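Local coordinates for protein oxalate biosynthetic component 1 (Burkholderia thailandensis, PDB 5IKY) that probably makes oxalate as a bifunctional enzyme, joining a serine hydrolase activity of the alpha/beta-hydrolase type with an additional lyase activity, at residues M719-H724 against L853-A858; R710-S716 against L1001-R1007. One frame throughout, in Å; residues are numbered along the deposited sequence.

Overall arrangement
Both contacts join the cap region of the polypeptide to the C-terminal alpha/beta-hydrolase region, and both draw on helix 715-734. Interaction 2 holds the approach to this helix and its first turn against the loop after helix 998-1002. Interaction 1 packs the next turns of the same helix along helix 849-860. Their centres lie 12 Å apart. They meet at Phe857 of interaction 1, whose CE1 is 3.2 Å from Ala1002 O of interaction 2. Arg856 NH2 also packs on Gly1003 CA, 3.3 Å away. The magnesium ion, bound by His227 and Glu477, belongs to neither contact. Because they touch, the two contacts form adjoining parts of the packing between the cap and hydrolase regions.

Interaction 1. Residues M719-H724 against L853-A858; sequences MALLYH and LHNRFA
Ala720 and His854 meet where segments 719-724 and 853-858 run almost antiparallel, at 162°, with axes 8.1 Å apart. His854 ND1 donates a hydrogen bond of 2.7 Å to Ala720 O. The bond is nearly straight, 162° at the hydrogen. The oxygen lies in the imidazole plane, but the donor stands above the carbonyl plane. Ala720 O also accepts the helical bond from His724 N, which arrives from the opposite face of that plane. The small Ala720 CB rests on Phe857 CB at 3.7 Å, which lets the backbones come close.

Aromatic rings fill one flank. Met719 CB sits over the centre of the Phe857 ring, 3.5 Å from the centroid, a CH-pi contact. Met719 bends at its second and third torsions, and this brings CE to 3.7 Å from Phe857 CZ. Its sulfur stands above the same face in a more distant Met-aromatic contact. Tyr723 and Phe857 meet rim to rim, with planes only 11° apart and CE2 to CE2 at 3.5 Å. Leu853 CB covers the centre of one Tyr723 face, while its CD1 reaches CE1 and CZ of the phenol ring.

On another flank, the edge of the His724 ring points at the face of His854. Both imidazoles leave their helices with CG opposite the backbone N and lie side by side. Glu549 touches both histidine side chains. Further out, Ile557 of helix 554-560 packs on His724, and Gln943 bonds Asn855 OD1 on the far side of helix 849-860.

The bond through ND1 places a proton on that nitrogen, helps fix the rotation of the His854 ring, and gives Ala720 O a second donor beyond its helical one.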
ATOM      1  N   MET A 719      -9.910  14.793 -17.769  1.00 54.25           N
ATOM      2  CA  MET A 719      -9.397  15.714 -16.762  1.00 52.43           C
ATOM      3  C   MET A 719      -9.314  17.131 -17.322  1.00 58.46           C
ATOM      4  O   MET A 719      -9.598  18.103 -16.620  1.00 52.42           O
ATOM      5  CB  MET A 719      -8.026  15.253 -16.259  1.00 47.37           C
ATOM      6  CG  MET A 719      -8.057  13.936 -15.492  1.00 46.20           C
ATOM      7  SD  MET A 719      -8.867  14.065 -13.884  1.00 63.02           S
ATOM      8  CE  MET A 719      -7.542  14.738 -12.882  1.00 46.15           C
ATOM      9  N   ALA A 720      -8.937  17.242 -18.591  1.00 55.55           N
ATOM     10  CA  ALA A 720      -8.858  18.538 -19.257  1.00 61.87           C
ATOM     11  C   ALA A 720     -10.229  19.206 -19.315  1.00 64.01           C
ATOM     12  O   ALA A 720     -10.353  20.413 -19.112  1.00 67.00           O
ATOM     13  CB  ALA A 720      -8.285  18.382 -20.656  1.00 51.34           C
ATOM     14  N   LEU A 721     -11.254  18.405 -19.589  1.00 56.16           N
ATOM     15  CA  LEU A 721     -12.621  18.902 -19.682  1.00 55.59           C
ATOM     16  C   LEU A 721     -13.169  19.293 -18.315  1.00 59.89           C
ATOM     17  O   LEU A 721     -13.849  20.311 -18.178  1.00 64.33           O
ATOM     18  CB  LEU A 721     -13.527  17.852 -20.328  1.00 57.34           C
ATOM     19  CG  LEU A 721     -13.295  17.622 -21.822  1.00 50.09           C
ATOM     20  CD1 LEU A 721     -14.095  16.432 -22.319  1.00 55.71           C
ATOM     21  CD2 LEU A 721     -13.660  18.875 -22.593  1.00 55.76           C
ATOM     22  N   LEU A 722     -12.872  18.478 -17.309  1.00 59.62           N
ATOM     23  CA  LEU A 722     -13.327  18.742 -15.947  1.00 53.60           C
ATOM     24  C   LEU A 722     -12.747  20.044 -15.407  1.00 61.70           C
ATOM     25  O   LEU A 722     -13.462  20.853 -14.818  1.00 66.63           O
ATOM     26  CB  LEU A 722     -12.957  17.581 -15.024  1.00 50.20           C
ATOM     27  CG  LEU A 722     -13.747  16.291 -15.233  1.00 51.22           C
ATOM     28  CD1 LEU A 722     -13.245  15.193 -14.306  1.00 49.79           C
ATOM     29  CD2 LEU A 722     -15.226  16.548 -15.023  1.00 46.25           C
ATOM     30  N   TYR A 723     -11.448  20.242 -15.610  1.00 50.08           N
ATOM     31  CA  TYR A 723     -10.793  21.466 -15.159  1.00 58.59           C
ATOM     32  C   TYR A 723     -11.217  22.667 -15.994  1.00 57.79           C
ATOM     33  O   TYR A 723     -11.162  23.802 -15.529  1.00 61.24           O
ATOM     34  CB  TYR A 723      -9.272  21.310 -15.190  1.00 54.61           C
ATOM     35  CG  TYR A 723      -8.714  20.702 -13.925  1.00 58.04           C
ATOM     36  CD1 TYR A 723      -8.832  21.364 -12.710  1.00 56.83           C
ATOM     37  CD2 TYR A 723      -8.072  19.469 -13.942  1.00 49.92           C
ATOM     38  CE1 TYR A 723      -8.333  20.816 -11.546  1.00 61.79           C
ATOM     39  CE2 TYR A 723      -7.564  18.914 -12.782  1.00 63.48           C
ATOM     40  CZ  TYR A 723      -7.696  19.595 -11.586  1.00 66.42           C
ATOM     41  OH  TYR A 723      -7.194  19.055 -10.426  1.00 68.33           O
ATOM     42  N   HIS A 724     -11.636  22.411 -17.230  1.00 66.09           N
ATOM     43  CA  HIS A 724     -12.170  23.461 -18.087  1.00 55.73           C
ATOM     44  C   HIS A 724     -13.417  24.069 -17.455  1.00 61.48           C
ATOM     45  O   HIS A 724     -13.528  25.287 -17.319  1.00 54.90           O
ATOM     46  CB  HIS A 724     -12.491  22.910 -19.477  1.00 61.37           C
ATOM     47  CG  HIS A 724     -12.919  23.951 -20.463  1.00 65.13           C
ATOM     48  ND1 HIS A 724     -14.123  24.617 -20.373  1.00 85.26           N
ATOM     49  CD2 HIS A 724     -12.306  24.433 -21.569  1.00 96.05           C
ATOM     50  CE1 HIS A 724     -14.228  25.470 -21.376  1.00 76.27           C
ATOM     51  NE2 HIS A 724     -13.140  25.377 -22.118  1.00 82.85           N
ATOM     52  N   LEU A 853      -3.860  23.837 -15.065  1.00 71.22           N
ATOM     53  CA  LEU A 853      -4.142  22.411 -14.980  1.00 69.41           C
ATOM     54  C   LEU A 853      -4.810  21.914 -16.257  1.00 60.61           C
ATOM     55  O   LEU A 853      -4.491  20.833 -16.752  1.00 56.41           O
ATOM     56  CB  LEU A 853      -5.018  22.110 -13.762  1.00 69.94           C
ATOM     57  CG  LEU A 853      -4.283  22.173 -12.420  1.00 72.65           C
ATOM     58  CD1 LEU A 853      -5.247  22.119 -11.256  1.00 86.10           C
ATOM     59  CD2 LEU A 853      -3.304  21.038 -12.320  1.00 66.56           C
ATOM     60  N   HIS A 854      -5.735  22.705 -16.793  1.00 60.93           N
ATOM     61  CA  HIS A 854      -6.377  22.361 -18.055  1.00 67.18           C
ATOM     62  C   HIS A 854      -5.350  22.282 -19.174  1.00 67.15           C
ATOM     63  O   HIS A 854      -5.330  21.322 -19.942  1.00 65.69           O
ATOM     64  CB  HIS A 854      -7.454  23.377 -18.424  1.00 61.65           C
ATOM     65  CG  HIS A 854      -7.905  23.275 -19.847  1.00 69.23           C
ATOM     66  ND1 HIS A 854      -8.814  22.331 -20.274  1.00 61.51           N
ATOM     67  CD2 HIS A 854      -7.557  23.986 -20.946  1.00 63.95           C
ATOM     68  CE1 HIS A 854      -9.013  22.470 -21.573  1.00 65.08           C
ATOM     69  NE2 HIS A 854      -8.261  23.467 -22.005  1.00 78.17           N
ATOM     70  N   ASN A 855      -4.505  23.304 -19.258  1.00 65.77           N
ATOM     71  CA  ASN A 855      -3.431  23.347 -20.241  1.00 63.82           C
ATOM     72  C   ASN A 855      -2.544  22.113 -20.146  1.00 70.24           C
ATOM     73  O   ASN A 855      -2.167  21.520 -21.158  1.00 65.17           O
ATOM     74  CB  ASN A 855      -2.595  24.612 -20.050  1.00 70.19           C
ATOM     75  CG  ASN A 855      -1.440  24.694 -21.018  1.00 83.66           C
ATOM     76  OD1 ASN A 855      -0.285  24.481 -20.647  1.00 86.28           O
ATOM     77  ND2 ASN A 855      -1.743  25.000 -22.272  1.00 90.25           N
ATOM     78  N   ARG A 856      -2.231  21.736 -18.911  1.00 66.97           N
ATOM     79  CA  ARG A 856      -1.436  20.553 -18.613  1.00 57.53           C
ATOM     80  C   ARG A 856      -2.041  19.291 -19.229  1.00 66.31           C
ATOM     81  O   ARG A 856      -1.382  18.580 -19.989  1.00 54.30           O
ATOM     82  CB  ARG A 856      -1.309  20.389 -17.097  1.00 56.27           C
ATOM     83  CG  ARG A 856       0.101  20.170 -16.589  1.00 55.11           C
ATOM     84  CD  ARG A 856       0.115  20.105 -15.066  1.00 57.04           C
ATOM     85  NE  ARG A 856      -0.745  19.037 -14.560  1.00 81.93           N
ATOM     86  CZ  ARG A 856      -1.000  18.829 -13.272  1.00 75.88           C
ATOM     87  NH1 ARG A 856      -0.463  19.616 -12.351  1.00 71.38           N
ATOM     88  NH2 ARG A 856      -1.795  17.835 -12.903  1.00 81.34           N
ATOM     89  N   PHE A 857      -3.301  19.024 -18.897  1.00 53.20           N
ATOM     90  CA  PHE A 857      -3.985  17.822 -19.365  1.00 64.94           C
ATOM     91  C   PHE A 857      -4.305  17.870 -20.855  1.00 69.30           C
ATOM     92  O   PHE A 857      -4.317  16.839 -21.526  1.00 70.82           O
ATOM     93  CB  PHE A 857      -5.272  17.601 -18.569  1.00 51.02           C
ATOM     94  CG  PHE A 857      -5.042  17.083 -17.178  1.00 53.71           C
ATOM     95  CD1 PHE A 857      -4.594  15.789 -16.976  1.00 49.34           C
ATOM     96  CD2 PHE A 857      -5.275  17.887 -16.073  1.00 50.32           C
ATOM     97  CE1 PHE A 857      -4.381  15.305 -15.701  1.00 48.64           C
ATOM     98  CE2 PHE A 857      -5.064  17.409 -14.794  1.00 59.18           C
ATOM     99  CZ  PHE A 857      -4.616  16.116 -14.607  1.00 55.27           C
ATOM    100  N   ALA A 858      -4.572  19.065 -21.370  1.00 64.50           N
ATOM    101  CA  ALA A 858      -4.840  19.230 -22.793  1.00 63.72           C
ATOM    102  C   ALA A 858      -3.588  18.917 -23.603  1.00 65.10           C
ATOM    103  O   ALA A 858      -3.668  18.385 -24.710  1.00 60.64           O
ATOM    104  CB  ALA A 858      -5.331  20.639 -23.087  1.00 55.51           C
TER

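Interaction 2. Residues R710-S716 against L1001-R1007; sequences RQSPRYS and LAGTTSR
Arg710 sets its CG opposite the carbonyl carbon (chi1 -46°) and bends at its third torsion (-47°), which carries the guanidinium into the loop after helix 998-1002. There NH1 donates to Leu1001 O at 3.2 Å, in the carbonyl plane and on a lone pair. Leu1001 O also accepts Thr1004 N, and Leu1001 CD2 covers one guanidinium face. NH2 bonds to Ser1006 O, but the modelled length is too short to trust.

Tyr715 swings its CG away from the backbone N (chi1 176°), and its OH donates to Ala1002 O at 2.7 Å. This bond too follows a lone pair. Arg710 CA lies over the centre of the phenol ring. Gln711 NE2 bonds to Thr1005 O at 3.1 Å from above the carbonyl plane. Gln711 OE1 lies over one face of the Arg1007 guanidinium.

Thr1005 CG2 packs against Arg710 O at 3.3 Å, while its OG1 bonds to Asp979. Thr1004 OG1 bonds back to the carbonyl oxygen of Ser1000, in helix 998-1002. Asn860, at the end of helix 849-860, donates to Gly1003 O. The contact thus joins the start of helix 715-734 to the loop leaving helix 998-1002, with helix 849-860 alongside.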
ATOM      1  N   ARG A 710      -5.396   6.375 -14.389  1.00 60.58           N
ATOM      2  CA  ARG A 710      -4.441   7.096 -15.233  1.00 57.73           C
ATOM      3  C   ARG A 710      -4.213   6.431 -16.590  1.00 53.32           C
ATOM      4  O   ARG A 710      -3.851   7.097 -17.560  1.00 60.35           O
ATOM      5  CB  ARG A 710      -3.089   7.236 -14.523  1.00 50.63           C
ATOM      6  CG  ARG A 710      -3.160   7.683 -13.077  1.00 71.70           C
ATOM      7  CD  ARG A 710      -1.771   8.021 -12.540  1.00 51.72           C
ATOM      8  NE  ARG A 710      -0.789   6.997 -12.877  1.00 59.92           N
ATOM      9  CZ  ARG A 710       0.423   7.250 -13.361  1.00 65.47           C
ATOM     10  NH1 ARG A 710       0.819   8.501 -13.561  1.00 46.43           N
ATOM     11  NH2 ARG A 710       1.243   6.247 -13.639  1.00 68.03           N
ATOM     12  N   GLN A 711      -4.418   5.118 -16.651  1.00 46.85           N
ATOM     13  CA  GLN A 711      -4.079   4.344 -17.843  1.00 48.59           C
ATOM     14  C   GLN A 711      -5.204   4.319 -18.873  1.00 54.35           C
ATOM     15  O   GLN A 711      -5.026   3.817 -19.983  1.00 55.16           O
ATOM     16  CB  GLN A 711      -3.705   2.917 -17.447  1.00 45.14           C
ATOM     17  CG  GLN A 711      -2.560   2.856 -16.452  1.00 43.45           C
ATOM     18  CD  GLN A 711      -1.362   3.666 -16.904  1.00 56.57           C
ATOM     19  OE1 GLN A 711      -0.925   3.560 -18.050  1.00 63.76           O
ATOM     20  NE2 GLN A 711      -0.827   4.486 -16.005  1.00 70.74           N
ATOM     21  N   SER A 712      -6.357   4.860 -18.498  1.00 50.06           N
ATOM     22  CA  SER A 712      -7.483   4.989 -19.416  1.00 47.81           C
ATOM     23  C   SER A 712      -7.128   5.840 -20.634  1.00 57.27           C
ATOM     24  O   SER A 712      -6.423   6.843 -20.510  1.00 75.37           O
ATOM     25  CB  SER A 712      -8.685   5.598 -18.698  1.00 44.03           C
ATOM     26  OG  SER A 712      -9.675   5.990 -19.630  1.00 73.77           O
ATOM     27  N   PRO A 713      -7.620   5.440 -21.817  1.00 56.79           N
ATOM     28  CA  PRO A 713      -7.401   6.182 -23.066  1.00 53.78           C
ATOM     29  C   PRO A 713      -7.927   7.612 -22.997  1.00 60.56           C
ATOM     30  O   PRO A 713      -7.289   8.528 -23.516  1.00 67.08           O
ATOM     31  CB  PRO A 713      -8.190   5.370 -24.102  1.00 47.11           C
ATOM     32  CG  PRO A 713      -8.288   4.000 -23.520  1.00 44.95           C
ATOM     33  CD  PRO A 713      -8.390   4.202 -22.037  1.00 54.17           C
ATOM     34  N   ARG A 714      -9.075   7.794 -22.351  1.00 48.06           N
ATOM     35  CA  ARG A 714      -9.720   9.103 -22.275  1.00 56.31           C
ATOM     36  C   ARG A 714      -9.403   9.864 -20.992  1.00 61.01           C
ATOM     37  O   ARG A 714     -10.059  10.859 -20.687  1.00 60.28           O
ATOM     38  CB  ARG A 714     -11.239   8.949 -22.400  1.00 49.28           C
ATOM     39  CG  ARG A 714     -11.730   8.697 -23.813  1.00 45.88           C
ATOM     40  CD  ARG A 714     -11.629   9.956 -24.651  1.00 46.96           C
ATOM     41  NE  ARG A 714     -12.480  11.024 -24.137  1.00 60.91           N
ATOM     42  CZ  ARG A 714     -12.584  12.222 -24.700  1.00 62.00           C
ATOM     43  NH1 ARG A 714     -11.890  12.501 -25.793  1.00 64.41           N
ATOM     44  NH2 ARG A 714     -13.380  13.142 -24.172  1.00 61.59           N
ATOM     45  N   TYR A 715      -8.402   9.404 -20.246  1.00 56.43           N
ATOM     46  CA  TYR A 715      -8.124   9.971 -18.929  1.00 55.49           C
ATOM     47  C   TYR A 715      -7.752  11.451 -18.977  1.00 51.44           C
ATOM     48  O   TYR A 715      -8.369  12.271 -18.295  1.00 50.92           O
ATOM     49  CB  TYR A 715      -7.008   9.197 -18.226  1.00 50.49           C
ATOM     50  CG  TYR A 715      -6.628   9.806 -16.897  1.00 45.42           C
ATOM     51  CD1 TYR A 715      -7.443   9.648 -15.783  1.00 43.97           C
ATOM     52  CD2 TYR A 715      -5.467  10.559 -16.758  1.00 45.56           C
ATOM     53  CE1 TYR A 715      -7.106  10.211 -14.563  1.00 47.23           C
ATOM     54  CE2 TYR A 715      -5.123  11.128 -15.544  1.00 45.58           C
ATOM     55  CZ  TYR A 715      -5.946  10.949 -14.450  1.00 51.60           C
ATOM     56  OH  TYR A 715      -5.610  11.513 -13.240  1.00 49.55           O
ATOM     57  N   SER A 716      -6.739  11.788 -19.768  1.00 52.62           N
ATOM     58  CA  SER A 716      -6.258  13.167 -19.834  1.00 54.08           C
ATOM     59  C   SER A 716      -7.312  14.111 -20.401  1.00 54.96           C
ATOM     60  O   SER A 716      -7.496  15.217 -19.895  1.00 65.99           O
ATOM     61  CB  SER A 716      -4.981  13.250 -20.671  1.00 52.83           C
ATOM     62  OG  SER A 716      -3.902  12.609 -20.012  1.00 57.63           O
ATOM     63  N   LEU A1001       1.226  12.636 -10.020  1.00 67.12           N
ATOM     64  CA  LEU A1001       0.699  11.356 -10.479  1.00 69.68           C
ATOM     65  C   LEU A1001      -0.603  11.540 -11.245  1.00 64.33           C
ATOM     66  O   LEU A1001      -0.776  10.987 -12.329  1.00 60.69           O
ATOM     67  CB  LEU A1001       0.481  10.405  -9.305  1.00 66.91           C
ATOM     68  CG  LEU A1001       1.561   9.345  -9.091  1.00 74.67           C
ATOM     69  CD1 LEU A1001       1.121   8.364  -8.027  1.00 86.54           C
ATOM     70  CD2 LEU A1001       1.866   8.621 -10.386  1.00 57.67           C
ATOM     71  N   ALA A1002      -1.513  12.326 -10.676  1.00 52.81           N
ATOM     72  CA  ALA A1002      -2.808  12.582 -11.299  1.00 55.15           C
ATOM     73  C   ALA A1002      -2.659  13.285 -12.645  1.00 61.79           C
ATOM     74  O   ALA A1002      -3.534  13.191 -13.505  1.00 67.24           O
ATOM     75  CB  ALA A1002      -3.687  13.409 -10.368  1.00 46.14           C
ATOM     76  N   GLY A1003      -1.545  13.986 -12.825  1.00 60.77           N
ATOM     77  CA  GLY A1003      -1.306  14.731 -14.047  1.00 55.49           C
ATOM     78  C   GLY A1003      -0.517  13.961 -15.089  1.00 62.08           C
ATOM     79  O   GLY A1003      -0.273  14.466 -16.184  1.00 62.98           O
ATOM     80  N   THR A1004      -0.117  12.737 -14.753  1.00 54.11           N
ATOM     81  CA  THR A1004       0.704  11.934 -15.654  1.00 50.11           C
ATOM     82  C   THR A1004       0.089  10.566 -15.922  1.00 58.16           C
ATOM     83  O   THR A1004      -0.870  10.165 -15.262  1.00 54.33           O
ATOM     84  CB  THR A1004       2.122  11.736 -15.096  1.00 59.42           C
ATOM     85  OG1 THR A1004       2.043  11.268 -13.743  1.00 60.42           O
ATOM     86  CG2 THR A1004       2.889  13.048 -15.129  1.00 57.45           C
ATOM     87  N   THR A1005       0.645   9.852 -16.897  1.00 55.04           N
ATOM     88  CA  THR A1005       0.127   8.540 -17.274  1.00 60.17           C
ATOM     89  C   THR A1005       1.233   7.495 -17.374  1.00 59.56           C
ATOM     90  O   THR A1005       0.973   6.340 -17.708  1.00 71.10           O
ATOM     91  CB  THR A1005      -0.626   8.591 -18.622  1.00 57.07           C
ATOM     92  OG1 THR A1005       0.269   9.016 -19.658  1.00 59.60           O
ATOM     93  CG2 THR A1005      -1.807   9.550 -18.548  1.00 49.55           C
ATOM     94  N   SER A1006       2.465   7.902 -17.086  1.00 77.83           N
ATOM     95  CA  SER A1006       3.601   6.988 -17.129  1.00 75.77           C
ATOM     96  C   SER A1006       3.513   5.963 -16.004  1.00 75.13           C
ATOM     97  O   SER A1006       3.209   6.313 -14.864  1.00 66.70           O
ATOM     98  CB  SER A1006       4.919   7.762 -17.037  1.00 76.51           C
ATOM     99  OG  SER A1006       6.036   6.892 -17.114  1.00 76.27           O
ATOM    100  N   ARG A1007       3.782   4.701 -16.328  1.00 78.49           N
ATOM    101  CA  ARG A1007       3.720   3.628 -15.338  1.00 79.38           C
ATOM    102  C   ARG A1007       4.960   3.591 -14.446  1.00 81.32           C
ATOM    103  O   ARG A1007       4.961   2.943 -13.397  1.00 79.18           O
ATOM    104  CB  ARG A1007       3.542   2.274 -16.029  1.00 77.65           C
ATOM    105  CG  ARG A1007       2.244   2.128 -16.804  1.00 82.65           C
ATOM    106  CD  ARG A1007       2.120   0.729 -17.391  1.00 87.01           C
ATOM    107  NE  ARG A1007       0.896   0.563 -18.171  1.00 95.48           N
ATOM    108  CZ  ARG A1007      -0.236   0.065 -17.687  1.00106.27           C
ATOM    109  NH1 ARG A1007      -0.306  -0.319 -16.419  1.00 98.34           N
ATOM    110  NH2 ARG A1007      -1.300  -0.049 -18.471  1.00113.24           N
TER